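Local coordinates for protein kappa-carrageenase (Pseudoalteromonas carrageenovora, PDB 5OCQ) that hydrolyses the internal beta-1,4 linkages between D-galactose 4-sulfate and 3,6-anhydro-D-galactose in kappa-carrageenan, through its family GH16 catalytic domain, at residues G133-S138 / N220-R225. The protein carries 1 engineered substitution. Numbering follows the deposited sequence.
Sequences GDVQYS and NLYWHR. With 9RN (3,6-anhydro-alpha-D-galactopyranose), chain C.
Ser138 and Tyr222 supply the one direct hydrogen bond between segment 133-138, whose strand begins at Val135, and loop segment 220-225. The hydroxyl OG of Ser138 donates to Tyr222 O over 2.8 Å, and the 141° angle at the carbonyl, with the donor in the carbonyl plane, places it on a lone pair. The same OG also meets Arg225 CD at 3.5 Å. CG1 of Val135, anti to the backbone N (chi1 172°), packs against the same carbonyl, 3.5 Å from Tyr222 O, while CG2 rests obliquely against the Tyr222 ring, 3.8 Å from CD1, the two side chains crossing at about a right angle. Arg225 slides past Val135 in the opposite direction. Its chain bends at chi3 (65°), which turns the guanidinium so that Gln136 O sits over one face, 3.4 Å above the plane and toward the rim. NE bonds to Ser123 OG and NH2 to Thr124 O, while NH1 uses a water: in the guanidinium plane, this water accepts from Arg225 NH1 at 3.0 Å and donates to Val135 O at 2.9 Å. The CB of Tyr137 leaves the strand away from the loop, and its OH lies 3.1 Å from C6 of the anhydrogalactose and is hydrogen-bonded to the nucleophile Glu139. The chemistry thus implies that, in this GH16 jellyroll, one serine bond, one bridging water and an arginine shared with Ser123 and Thr124 tie the loop to strand 135-141, which carries Glu139 and Asp141.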
loop_
_atom_site.group_PDB
_atom_site.type_symbol
_atom_site.label_atom_id
_atom_site.label_comp_id
_atom_site.label_asym_id
_atom_site.label_seq_id
_atom_site.Cartn_x
_atom_site.Cartn_y
_atom_site.Cartn_z
ATOM N N GLY A 133 8.644 22.275 9.778
ATOM C CA GLY A 133 9.040 20.923 10.101
ATOM C C GLY A 133 7.860 20.030 10.516
ATOM O O GLY A 133 8.106 18.873 10.835
ATOM N N ASP A 134 6.626 20.577 10.611
ATOM C CA ASP A 134 5.454 19.761 11.026
ATOM C C ASP A 134 5.183 18.732 9.916
ATOM O O ASP A 134 5.228 19.059 8.771
ATOM C CB ASP A 134 4.167 20.603 11.206
ATOM C CG ASP A 134 4.030 21.266 12.627
ATOM O OD1 ASP A 134 4.866 21.031 13.521
ATOM O OD2 ASP A 134 3.047 22.046 12.858
ATOM N N VAL A 135 4.873 17.499 10.290
ATOM C CA VAL A 135 4.577 16.491 9.308
ATOM C C VAL A 135 3.046 16.275 9.284
ATOM O O VAL A 135 2.480 15.932 10.330
ATOM C CB VAL A 135 5.284 15.155 9.664
ATOM C CG1 VAL A 135 4.821 14.021 8.734
ATOM C CG2 VAL A 135 6.836 15.304 9.583
ATOM N N GLN A 136 2.375 16.493 8.160
ATOM C CA GLN A 136 0.933 16.445 8.162
ATOM C C GLN A 136 0.410 15.002 7.720
ATOM O O GLN A 136 -0.761 14.702 7.973
ATOM C CB GLN A 136 0.374 17.406 7.172
ATOM C CG GLN A 136 0.716 18.811 7.465
ATOM C CD GLN A 136 -0.051 19.758 6.541
ATOM O OE1 GLN A 136 -0.607 19.410 5.473
ATOM N NE2 GLN A 136 -0.033 21.034 6.948
ATOM N N TYR A 137 1.333 14.195 7.175
ATOM C CA TYR A 137 0.944 12.829 6.546
ATOM C C TYR A 137 2.157 11.965 6.476
ATOM O O TYR A 137 3.238 12.462 6.048
ATOM C CB TYR A 137 0.370 13.036 5.161
ATOM C CG TYR A 137 0.070 11.766 4.397
ATOM C CD1 TYR A 137 -0.958 10.961 4.800
ATOM C CD2 TYR A 137 0.773 11.428 3.269
ATOM C CE1 TYR A 137 -1.257 9.794 4.126
ATOM C CE2 TYR A 137 0.521 10.247 2.566
ATOM C CZ TYR A 137 -0.540 9.434 3.000
ATOM O OH TYR A 137 -0.826 8.274 2.303
ATOM N N SER A 138 2.042 10.690 6.897
ATOM C CA SER A 138 3.112 9.711 6.803
ATOM C C SER A 138 2.589 8.448 6.114
ATOM O O SER A 138 1.493 8.002 6.427
ATOM C CB SER A 138 3.599 9.227 8.243
ATOM O OG SER A 138 4.168 10.313 9.020
ATOM N N ASN A 220 14.589 7.335 9.405
ATOM C CA ASN A 220 13.161 7.677 9.712
ATOM C C ASN A 220 12.979 9.126 10.063
ATOM O O ASN A 220 12.897 9.501 11.240
ATOM C CB ASN A 220 12.595 6.780 10.792
ATOM C CG ASN A 220 11.071 6.914 10.820
ATOM O OD1 ASN A 220 10.548 7.857 10.232
ATOM N ND2 ASN A 220 10.390 5.967 11.452
ATOM N N LEU A 221 12.958 9.965 9.074
ATOM C CA LEU A 221 12.826 11.399 9.270
ATOM C C LEU A 221 11.410 11.852 9.553
ATOM O O LEU A 221 11.190 12.732 10.365
ATOM C CB LEU A 221 13.345 12.155 8.035
ATOM C CG LEU A 221 14.822 11.803 7.629
ATOM C CD1 LEU A 221 15.076 12.454 6.312
ATOM C CD2 LEU A 221 15.772 12.358 8.695
ATOM N N TYR A 222 10.407 11.273 8.896
ATOM C CA TYR A 222 9.083 11.914 8.775
ATOM C C TYR A 222 7.942 10.833 8.965
ATOM O O TYR A 222 6.793 11.116 8.621
ATOM C CB TYR A 222 8.872 12.553 7.409
ATOM C CG TYR A 222 9.945 13.635 7.030
ATOM C CD1 TYR A 222 10.136 14.681 7.872
ATOM C CD2 TYR A 222 10.672 13.538 5.869
ATOM C CE1 TYR A 222 11.064 15.718 7.567
ATOM C CE2 TYR A 222 11.627 14.540 5.543
ATOM C CZ TYR A 222 11.781 15.611 6.399
ATOM O OH TYR A 222 12.741 16.602 6.065
ATOM N N TRP A 223 8.303 9.623 9.373
ATOM C CA TRP A 223 7.346 8.494 9.459
ATOM C C TRP A 223 7.067 8.034 10.862
ATOM O O TRP A 223 7.315 6.875 11.262
ATOM C CB TRP A 223 7.732 7.375 8.452
ATOM C CG TRP A 223 7.868 7.924 7.138
ATOM C CD1 TRP A 223 6.852 8.054 6.242
ATOM C CD2 TRP A 223 9.018 8.562 6.502
ATOM N NE1 TRP A 223 7.248 8.777 5.166
ATOM C CE2 TRP A 223 8.584 9.043 5.252
ATOM C CE3 TRP A 223 10.367 8.714 6.849
ATOM C CZ2 TRP A 223 9.411 9.752 4.384
ATOM C CZ3 TRP A 223 11.220 9.424 5.953
ATOM C CH2 TRP A 223 10.741 9.906 4.734
ATOM N N HIS A 224 6.520 8.946 11.656
ATOM C CA HIS A 224 6.229 8.658 13.065
ATOM C C HIS A 224 4.763 8.774 13.430
ATOM O O HIS A 224 4.359 8.514 14.618
ATOM C CB HIS A 224 7.082 9.627 13.961
ATOM C CG HIS A 224 8.567 9.502 13.773
ATOM N ND1 HIS A 224 9.318 10.342 12.954
ATOM C CD2 HIS A 224 9.442 8.627 14.287
ATOM C CE1 HIS A 224 10.566 9.915 12.909
ATOM N NE2 HIS A 224 10.664 8.875 13.702
ATOM N N ARG A 225 3.918 9.107 12.478
ATOM C CA ARG A 225 2.488 9.270 12.772
ATOM C C ARG A 225 1.832 7.854 12.960
ATOM O O ARG A 225 2.413 6.813 12.550
ATOM C CB ARG A 225 1.809 10.082 11.671
ATOM C CG ARG A 225 2.158 11.609 11.652
ATOM C CD ARG A 225 1.613 12.239 10.431
ATOM N NE ARG A 225 0.142 12.237 10.357
ATOM C CZ ARG A 225 -0.700 12.942 11.130
ATOM N NH1 ARG A 225 -0.233 13.777 12.108
ATOM N NH2 ARG A 225 -2.004 12.837 10.991
HETATM C C2 9RN C . -4.362 7.303 -1.611
HETATM C C4 9RN C . -4.203 9.668 -0.849
HETATM C C5 9RN C . -3.010 9.214 -0.050
HETATM C C6 9RN C . -3.707 8.560 1.123
HETATM O O5 9RN C . -2.273 8.246 -0.855
HETATM O O3 9RN C . -4.910 8.021 0.581
HETATM C C3 9RN C . -5.017 8.389 -0.788
HETATM O O2 9RN C . -4.495 7.650 -3.045
HETATM C C1 9RN C . -2.930 7.043 -1.207
HETATM O O1 9RN C . -2.194 6.561 -2.310
HETATM O O HOH W 1 2.519 14.665 12.948
#